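PDB 3A2Q: 6-aminohexanoate-cyclic-dimer hydrolase from Arthrobacter sp., which hydrolyses one amide bond of the cyclic dimer of 6-aminohexanoic acid, a nylon-6 by-product, to give the linear dimer. Local coordinates for residues 105-110 with 227-232; 189-194 with 209-214; 261-266 with 297-302. The protein carries 1 engineered substitution. All coordinates share one frame; numbering follows the deposited sequence.

Contact 1 of 3, residues 105-110 with 227-232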
loop_
_atom_site.group_PDB
_atom_site.type_symbol
_atom_site.label_atom_id
_atom_site.label_comp_id
_atom_site.label_asym_id
_atom_site.label_seq_id
_atom_site.Cartn_x
_atom_site.Cartn_y
_atom_site.Cartn_z
ATOM N N GLN A 105 7.906 -0.184 -16.472
ATOM C CA GLN A 105 8.326 -0.915 -17.667
ATOM C C GLN A 105 7.837 -2.356 -17.620
ATOM O O GLN A 105 7.367 -2.894 -18.623
ATOM C CB GLN A 105 9.849 -0.904 -17.798
ATOM C CG GLN A 105 10.460 0.481 -17.868
ATOM C CD GLN A 105 11.956 0.432 -18.102
ATOM O OE1 GLN A 105 12.669 -0.341 -17.463
ATOM N NE2 GLN A 105 12.441 1.266 -19.013
ATOM N N ARG A 106 7.957 -2.979 -16.448
ATOM C CA ARG A 106 7.530 -4.361 -16.253
ATOM C C ARG A 106 6.034 -4.538 -16.510
ATOM O O ARG A 106 5.617 -5.525 -17.114
ATOM C CB ARG A 106 7.860 -4.828 -14.824
ATOM C CG ARG A 106 9.330 -5.175 -14.571
ATOM C CD ARG A 106 9.785 -6.341 -15.446
ATOM N NE ARG A 106 11.060 -6.904 -15.006
ATOM C CZ ARG A 106 11.212 -7.674 -13.932
ATOM N NH1 ARG A 106 10.164 -7.985 -13.179
ATOM N NH2 ARG A 106 12.415 -8.134 -13.608
ATOM N N MET A 107 5.230 -3.591 -16.038
ATOM C CA MET A 107 3.780 -3.650 -16.225
ATOM C C MET A 107 3.392 -3.542 -17.701
ATOM O O MET A 107 2.532 -4.287 -18.186
ATOM C CB MET A 107 3.100 -2.526 -15.437
ATOM C CG MET A 107 3.106 -2.723 -13.918
ATOM S SD MET A 107 2.140 -4.152 -13.387
ATOM C CE MET A 107 0.485 -3.421 -13.347
ATOM N N ARG A 108 4.022 -2.612 -18.411
ATOM C CA ARG A 108 3.737 -2.414 -19.830
ATOM C C ARG A 108 4.123 -3.641 -20.653
ATOM O O ARG A 108 3.404 -4.031 -21.572
ATOM C CB ARG A 108 4.478 -1.181 -20.358
ATOM C CG ARG A 108 4.127 -0.831 -21.798
ATOM C CD ARG A 108 4.719 0.504 -22.224
ATOM N NE ARG A 108 6.176 0.472 -22.320
ATOM C CZ ARG A 108 6.991 1.224 -21.589
ATOM N NH1 ARG A 108 6.498 2.076 -20.695
ATOM N NH2 ARG A 108 8.305 1.135 -21.757
ATOM N N ALA A 109 5.259 -4.249 -20.321
ATOM C CA ALA A 109 5.722 -5.434 -21.034
ATOM C C ALA A 109 4.762 -6.595 -20.810
ATOM O O ALA A 109 4.659 -7.502 -21.641
ATOM C CB ALA A 109 7.125 -5.816 -20.562
ATOM N N ALA A 110 4.058 -6.561 -19.683
ATOM C CA ALA A 110 3.106 -7.609 -19.339
ATOM C C ALA A 110 1.779 -7.435 -20.071
ATOM O O ALA A 110 0.973 -8.362 -20.126
ATOM C CB ALA A 110 2.868 -7.621 -17.832
ATOM N N ASP A 227 4.517 -11.907 -10.147
ATOM C CA ASP A 227 5.295 -12.553 -11.196
ATOM C C ASP A 227 5.736 -11.535 -12.235
ATOM O O ASP A 227 6.735 -11.730 -12.928
ATOM C CB ASP A 227 4.476 -13.652 -11.877
ATOM C CG ASP A 227 4.174 -14.814 -10.954
ATOM O OD1 ASP A 227 4.972 -15.057 -10.019
ATOM O OD2 ASP A 227 3.150 -15.495 -11.169
ATOM N N VAL A 228 4.988 -10.444 -12.335
ATOM C CA VAL A 228 5.292 -9.400 -13.300
ATOM C C VAL A 228 6.350 -8.393 -12.851
ATOM O O VAL A 228 7.283 -8.092 -13.601
ATOM C CB VAL A 228 4.010 -8.607 -13.682
ATOM C CG1 VAL A 228 4.351 -7.483 -14.649
ATOM C CG2 VAL A 228 2.982 -9.543 -14.297
ATOM N N VAL A 229 6.226 -7.892 -11.622
ATOM C CA VAL A 229 7.137 -6.859 -11.145
ATOM C C VAL A 229 8.241 -7.223 -10.163
ATOM O O VAL A 229 8.976 -6.345 -9.724
ATOM C CB VAL A 229 6.338 -5.686 -10.519
ATOM C CG1 VAL A 229 5.314 -5.158 -11.517
ATOM C CG2 VAL A 229 5.644 -6.151 -9.235
ATOM N N SER A 230 8.379 -8.498 -9.824
ATOM C CA SER A 230 9.409 -8.905 -8.869
ATOM C C SER A 230 10.784 -9.187 -9.480
ATOM O O SER A 230 10.934 -9.277 -10.698
ATOM C CB SER A 230 8.932 -10.138 -8.094
ATOM O OG SER A 230 7.771 -9.839 -7.337
ATOM N N GLY A 231 11.792 -9.312 -8.619
ATOM C CA GLY A 231 13.137 -9.603 -9.092
ATOM C C GLY A 231 14.166 -8.514 -8.857
ATOM O O GLY A 231 13.839 -7.324 -8.840
ATOM N N HIS A 232 15.421 -8.920 -8.686
ATOM C CA HIS A 232 16.514 -7.976 -8.455
ATOM C C HIS A 232 16.881 -7.188 -9.710
ATOM O O HIS A 232 17.099 -7.768 -10.776
ATOM C CB HIS A 232 17.763 -8.714 -7.968
ATOM C CG HIS A 232 18.929 -7.812 -7.702
ATOM N ND1 HIS A 232 18.984 -6.966 -6.615
ATOM C CD2 HIS A 232 20.063 -7.588 -8.409
ATOM C CE1 HIS A 232 20.098 -6.258 -6.665
ATOM N NE2 HIS A 232 20.770 -6.616 -7.745
#

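Contact 2 of 3, residues 189-194 with 209-214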
loop_
_atom_site.group_PDB
_atom_site.type_symbol
_atom_site.label_atom_id
_atom_site.label_comp_id
_atom_site.label_asym_id
_atom_site.label_seq_id
_atom_site.Cartn_x
_atom_site.Cartn_y
_atom_site.Cartn_z
ATOM N N PRO A 189 4.875 -6.796 -0.067
ATOM C CA PRO A 189 5.704 -8.001 -0.149
ATOM C C PRO A 189 6.935 -7.941 0.738
ATOM O O PRO A 189 7.153 -6.980 1.476
ATOM C CB PRO A 189 6.074 -8.071 -1.632
ATOM C CG PRO A 189 6.065 -6.637 -2.055
ATOM C CD PRO A 189 4.877 -6.049 -1.335
ATOM N N THR A 190 7.729 -8.999 0.667
ATOM C CA THR A 190 8.971 -9.083 1.419
ATOM C C THR A 190 9.865 -7.942 0.953
ATOM O O THR A 190 9.841 -7.577 -0.219
ATOM C CB THR A 190 9.688 -10.406 1.107
ATOM O OG1 THR A 190 8.875 -11.493 1.568
ATOM C CG2 THR A 190 11.059 -10.450 1.773
ATOM N N ARG A 191 10.651 -7.387 1.864
ATOM C CA ARG A 191 11.567 -6.308 1.508
ATOM C C ARG A 191 12.471 -6.806 0.377
ATOM O O ARG A 191 12.991 -7.917 0.441
ATOM C CB ARG A 191 12.415 -5.927 2.730
ATOM C CG ARG A 191 13.577 -4.976 2.440
ATOM C CD ARG A 191 14.365 -4.711 3.716
ATOM N NE ARG A 191 13.586 -3.935 4.677
ATOM C CZ ARG A 191 13.604 -4.120 5.993
ATOM N NH1 ARG A 191 14.363 -5.069 6.532
ATOM N NH2 ARG A 191 12.867 -3.344 6.775
ATOM N N GLY A 192 12.644 -5.987 -0.656
ATOM C CA GLY A 192 13.497 -6.370 -1.766
ATOM C C GLY A 192 12.837 -7.230 -2.826
ATOM O O GLY A 192 13.521 -7.747 -3.714
ATOM N N ARG A 193 11.519 -7.401 -2.741
ATOM C CA ARG A 193 10.804 -8.205 -3.730
ATOM C C ARG A 193 10.569 -7.398 -5.002
ATOM O O ARG A 193 10.833 -7.872 -6.108
ATOM C CB ARG A 193 9.450 -8.667 -3.175
ATOM C CG ARG A 193 8.629 -9.528 -4.140
ATOM C CD ARG A 193 9.265 -10.902 -4.360
ATOM N NE ARG A 193 9.269 -11.704 -3.138
ATOM C CZ ARG A 193 10.053 -12.761 -2.941
ATOM N NH1 ARG A 193 10.901 -13.147 -3.887
ATOM N NH2 ARG A 193 10.000 -13.424 -1.793
ATOM N N ILE A 194 10.070 -6.175 -4.836
ATOM C CA ILE A 194 9.761 -5.304 -5.970
ATOM C C ILE A 194 10.695 -4.108 -6.045
ATOM O O ILE A 194 10.821 -3.354 -5.086
ATOM C CB ILE A 194 8.316 -4.763 -5.881
ATOM C CG1 ILE A 194 7.329 -5.928 -5.770
ATOM C CG2 ILE A 194 8.009 -3.892 -7.103
ATOM C CD1 ILE A 194 5.861 -5.505 -5.714
ATOM N N ALA A 209 12.554 0.451 4.960
ATOM C CA ALA A 209 11.195 0.344 5.483
ATOM C C ALA A 209 10.133 0.562 4.412
ATOM O O ALA A 209 9.036 0.002 4.502
ATOM C CB ALA A 209 10.987 1.334 6.628
ATOM N N ALA A 210 10.448 1.368 3.397
ATOM C CA ALA A 210 9.497 1.641 2.316
ATOM C C ALA A 210 9.541 0.551 1.241
ATOM O O ALA A 210 10.579 0.321 0.622
ATOM C CB ALA A 210 9.788 3.002 1.692
ATOM N N HIS A 211 8.409 -0.122 1.043
ATOM C CA HIS A 211 8.285 -1.204 0.064
ATOM C C HIS A 211 7.264 -0.827 -1.005
ATOM O O HIS A 211 6.256 -0.193 -0.692
ATOM C CB HIS A 211 7.710 -2.485 0.696
ATOM C CG HIS A 211 8.482 -3.046 1.849
ATOM N ND1 HIS A 211 8.768 -2.323 2.989
ATOM C CD2 HIS A 211 8.884 -4.315 2.102
ATOM C CE1 HIS A 211 9.300 -3.123 3.896
ATOM N NE2 HIS A 211 9.379 -4.339 3.383
ATOM N N GLU A 212 7.499 -1.230 -2.252
ATOM C CA GLU A 212 6.500 -0.991 -3.289
ATOM C C GLU A 212 5.491 -2.110 -3.054
ATOM O O GLU A 212 5.876 -3.234 -2.707
ATOM C CB GLU A 212 7.089 -1.102 -4.703
ATOM C CG GLU A 212 8.153 -0.059 -5.011
ATOM C CD GLU A 212 7.741 1.339 -4.581
ATOM O OE1 GLU A 212 8.449 1.930 -3.738
ATOM O OE2 GLU A 212 6.710 1.845 -5.084
ATOM N N GLY A 213 4.207 -1.804 -3.230
ATOM C CA GLY A 213 3.165 -2.786 -2.988
ATOM C C GLY A 213 2.128 -2.905 -4.086
ATOM O O GLY A 213 2.192 -2.194 -5.095
ATOM N N LEU A 214 1.147 -3.780 -3.867
ATOM C CA LEU A 214 0.123 -4.063 -4.868
ATOM C C LEU A 214 -1.305 -4.079 -4.343
ATOM O O LEU A 214 -1.559 -4.513 -3.212
ATOM C CB LEU A 214 0.424 -5.422 -5.503
ATOM C CG LEU A 214 1.859 -5.597 -6.005
ATOM C CD1 LEU A 214 2.140 -7.072 -6.250
ATOM C CD2 LEU A 214 2.066 -4.771 -7.265
HETATM O O HOH W 1 10.198 -2.200 -2.703
#

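Contact 3 of 3, residues 261-266 with 297-302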
loop_
_atom_site.group_PDB
_atom_site.type_symbol
_atom_site.label_atom_id
_atom_site.label_comp_id
_atom_site.label_asym_id
_atom_site.label_seq_id
_atom_site.Cartn_x
_atom_site.Cartn_y
_atom_site.Cartn_z
ATOM N N GLY A 261 -0.816 -18.004 14.775
ATOM C CA GLY A 261 -1.021 -17.266 16.006
ATOM C C GLY A 261 -1.963 -16.120 15.675
ATOM O O GLY A 261 -1.832 -15.500 14.621
ATOM N N VAL A 262 -2.922 -15.843 16.549
ATOM C CA VAL A 262 -3.862 -14.760 16.300
ATOM C C VAL A 262 -3.763 -13.721 17.407
ATOM O O VAL A 262 -3.622 -14.054 18.586
ATOM C CB VAL A 262 -5.321 -15.287 16.187
ATOM C CG1 VAL A 262 -5.696 -16.072 17.424
ATOM C CG2 VAL A 262 -6.285 -14.123 15.989
ATOM N N LEU A 263 -3.805 -12.454 17.009
ATOM C CA LEU A 263 -3.713 -11.340 17.939
ATOM C C LEU A 263 -5.007 -10.536 17.891
ATOM O O LEU A 263 -5.380 -10.013 16.835
ATOM C CB LEU A 263 -2.535 -10.442 17.553
ATOM C CG LEU A 263 -2.340 -9.152 18.362
ATOM C CD1 LEU A 263 -2.071 -9.490 19.824
ATOM C CD2 LEU A 263 -1.172 -8.351 17.779
ATOM N N THR A 264 -5.694 -10.433 19.026
ATOM C CA THR A 264 -6.938 -9.676 19.067
ATOM C C THR A 264 -7.018 -8.624 20.177
ATOM O O THR A 264 -8.088 -8.339 20.715
ATOM C CB THR A 264 -8.161 -10.614 19.136
ATOM O OG1 THR A 264 -8.013 -11.530 20.225
ATOM C CG2 THR A 264 -8.294 -11.393 17.830
ATOM N N HIS A 265 -5.866 -8.060 20.524
ATOM C CA HIS A 265 -5.793 -6.984 21.509
ATOM C C HIS A 265 -4.545 -6.192 21.140
ATOM O O HIS A 265 -3.750 -6.644 20.314
ATOM C CB HIS A 265 -5.700 -7.524 22.951
ATOM C CG HIS A 265 -4.364 -8.098 23.315
ATOM N ND1 HIS A 265 -3.925 -9.322 22.859
ATOM C CD2 HIS A 265 -3.375 -7.613 24.102
ATOM C CE1 HIS A 265 -2.723 -9.567 23.350
ATOM N NE2 HIS A 265 -2.366 -8.544 24.107
ATOM N N ASN A 266 -4.390 -5.000 21.705
ATOM C CA ASN A 266 -3.208 -4.187 21.428
ATOM C C ASN A 266 -2.153 -4.551 22.466
ATOM O O ASN A 266 -2.242 -4.134 23.617
ATOM C CB ASN A 266 -3.538 -2.702 21.523
ATOM C CG ASN A 266 -2.299 -1.835 21.464
ATOM O OD1 ASN A 266 -1.232 -2.292 21.057
ATOM N ND2 ASN A 266 -2.436 -0.576 21.857
ATOM N N ASP A 297 -3.945 -18.504 20.279
ATOM C CA ASP A 297 -3.815 -17.100 20.640
ATOM C C ASP A 297 -2.346 -16.911 21.003
ATOM O O ASP A 297 -1.899 -17.298 22.085
ATOM C CB ASP A 297 -4.710 -16.741 21.828
ATOM C CG ASP A 297 -6.175 -16.656 21.449
ATOM O OD1 ASP A 297 -6.477 -16.709 20.241
ATOM O OD2 ASP A 297 -7.025 -16.528 22.354
ATOM N N ALA A 298 -1.591 -16.334 20.076
ATOM C CA ALA A 298 -0.172 -16.115 20.289
ATOM C C ALA A 298 0.325 -15.049 19.330
ATOM O O ALA A 298 -0.271 -14.817 18.281
ATOM C CB ALA A 298 0.592 -17.410 20.068
ATOM N N TYR A 299 1.429 -14.415 19.689
ATOM C CA TYR A 299 1.985 -13.363 18.860
ATOM C C TYR A 299 3.415 -13.060 19.284
ATOM O O TYR A 299 3.824 -13.384 20.399
ATOM C CB TYR A 299 1.118 -12.112 19.002
ATOM C CG TYR A 299 1.083 -11.561 20.412
ATOM C CD1 TYR A 299 2.005 -10.598 20.831
ATOM C CD2 TYR A 299 0.124 -11.996 21.327
ATOM C CE1 TYR A 299 1.967 -10.078 22.124
ATOM C CE2 TYR A 299 0.078 -11.484 22.620
ATOM C CZ TYR A 299 0.998 -10.526 23.011
ATOM O OH TYR A 299 0.938 -10.009 24.286
ATOM N N PRO A 300 4.201 -12.445 18.389
ATOM C CA PRO A 300 5.595 -12.107 18.711
ATOM C C PRO A 300 5.614 -11.132 19.882
ATOM O O PRO A 300 4.980 -10.081 19.820
ATOM C CB PRO A 300 6.110 -11.465 17.417
ATOM C CG PRO A 300 5.216 -12.042 16.344
ATOM C CD PRO A 300 3.861 -12.074 17.003
ATOM N N GLU A 301 6.337 -11.460 20.947
ATOM C CA GLU A 301 6.358 -10.560 22.096
ATOM C C GLU A 301 6.904 -9.195 21.732
ATOM O O GLU A 301 6.613 -8.208 22.407
ATOM C CB GLU A 301 7.161 -11.154 23.259
ATOM C CG GLU A 301 8.610 -11.458 22.976
ATOM C CD GLU A 301 9.332 -11.955 24.217
ATOM O OE1 GLU A 301 8.806 -12.876 24.883
ATOM O OE2 GLU A 301 10.421 -11.426 24.527
ATOM N N ALA A 302 7.686 -9.137 20.656
ATOM C CA ALA A 302 8.256 -7.872 20.203
ATOM C C ALA A 302 7.152 -6.881 19.864
ATOM O O ALA A 302 7.356 -5.670 19.928
ATOM C CB ALA A 302 9.138 -8.100 18.986
#

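Contact 1 of 3, residues 105-110 with 227-232
Arg-106, on helix 102-110, reaches across to the C-terminal end of helix 219-229 in the alpha/beta amidase fold and holds two of the backbone carbonyls found there. Its NH1 donates to Val-228 O over 2.9 Å, a somewhat bent bond at 146°. The same nitrogen donates to Ser-230 O, also at 2.9 Å, and this bond is straighter at 162°. Ser-230 O lies in the guanidinium plane, at the edge of the group, while Val-228 O is tilted a little out of it. NH2 adds only a weak, long bond to Ser-230 O, so the grip is essentially on one nitrogen. The bend at chi2 (-62°) brings CD back toward the neighbouring helix, and CB, CG and CD all pass close to Val-228 O. The carbonyl end of a helix would tend to favour a positive charge placed here, which may offset the nearby guanidinium of Arg-233.

Beneath this polar strip the two helices meet through apolar side chains. Val-228 points CG1 into helix 102-110, where it sits 3.5 Å from Ala-110 CB and packs on the backbone at Arg-106 O, 3.4 Å away. Farther in, Met-107 SD lies 3.8 Å from Val-229 CG1. The side chains of Met-107 and Val-228 run at about a right angle to each other. Ser-230, the first residue to leave helical geometry, turns its hydroxyl OG back to Leu-226 O. A side chain on Gly-231 would be jammed against Ser-230 O, the very carbonyl that Arg-106 holds. The arrangement is that of two helices of an alpha/beta fold packed beside each other, joined by an arginine at the carbonyl end of one, and both resting on Leu-214 of the central sheet.

Contact 2 of 3, residues 189-194 with 209-214
Ile-194 and Pro-189 pack against strand 211-216 of the central mixed sheet, from just past a type II beta turn, Thr-190 to Arg-193, and from the start of the loop that follows strand 185-188. In the tight part, Pro-189 sets CD 3.3 Å from Glu-212 O. The imidazole of His-211 fits closely against the turn: CD2 comes within 3.2 Å of Pro-189 O, and NE2 lies 3.5 Å from Arg-191 CB. The ring is tethered to the loop just before its strand, His-211 ND1 donating to Ala-209 O at 2.8 Å with the oxygen in the ring plane. Ile-194 CG2 lies 3.8 Å from Glu-212 CB, the two side chains crossing at about a right angle, and its CD1 reaches Leu-214 CG at 4.0 Å. The carboxylate of Glu-212 leads away from the loop, to His-167 NE2.

Other parts meet more loosely. The guanidinium of Arg-191 makes only a long approach to Ala-209 across this contact, being held instead by Gly-208 O and Val-430 O. The backbones share no direct hydrogen bond here; a water instead donates to Ile-194 O and accepts from Glu-212 N at 2.9 Å.

Contact 3 of 3, residues 261-266 with 297-302
Leu-263 and Tyr-299 make the main apolar contact: Leu-263 CD1 sits over one face of the phenol ring, offset toward its rim. This is a CH-pi contact, with the methyl 4.0 Å from the ring centroid and 24° off the normal. The tyrosine CG stands between its backbone N and carbonyl carbon (chi1 62°), which sets CG on the side of Leu-263 and His-265, just past strand 259-262.

The aromatic pairing is with His-265, whose ring approaches Tyr-299 obliquely, the planes turned 72° apart. His-265 CE1 lies 3.5 Å from Tyr-299 CE2, and the tyrosine OH sits at the edge of the imidazole, in its plane. An alanine in place of Tyr-299 would probably leave Leu-263 CD1 without the ring face it rests on and His-265 freer to turn.

In the fold this is the edge of the sheet, where strand 259-262, helix 275-290 and the outermost strand 294-297 form a beta-alpha-beta unit whose two strands run parallel.

Polar contacts between the backbones are thin: Ala-298 N gives Val-262 O only a weak bond of 3.4 Å. Asp-297 OD1 forms a salt bridge with Arg-282 of the connecting helix.

As for close packing, a side chain on Gly-261 would collide with Ala-298 O. Val-262 and Asp-297 lie side by side, pointing the same way, with an unusually short and therefore doubtful approach of 3.0 Å between Val-262 CG1 and Asp-297 OD1.

Contacts 1 and 2 touch: Gly-231 N lies 3.0 Å from Arg-193 O, a probable hydrogen bond, and Val-229 CG2 packs 3.6 Å from Ile-194 CD1, so contact 1's helix end leans on contact 2's loop. Along the chain, contact 2 is nested inside contact 1. Contact 2 is nearer the catalytic centre: the Glu-212 side chain is about 7 Å from that of Lys-72, a charge-relay residue by similarity, and the side chain of Ala-209 about 8 Å from bound 6-aminohexanoic acid. The side chain of Met-107 is about 12 Å from that of Lys-72. Contact 3, at the sheet's edge, is centred about 23 Å from the centre of contact 2 and 35 Å from that of contact 1.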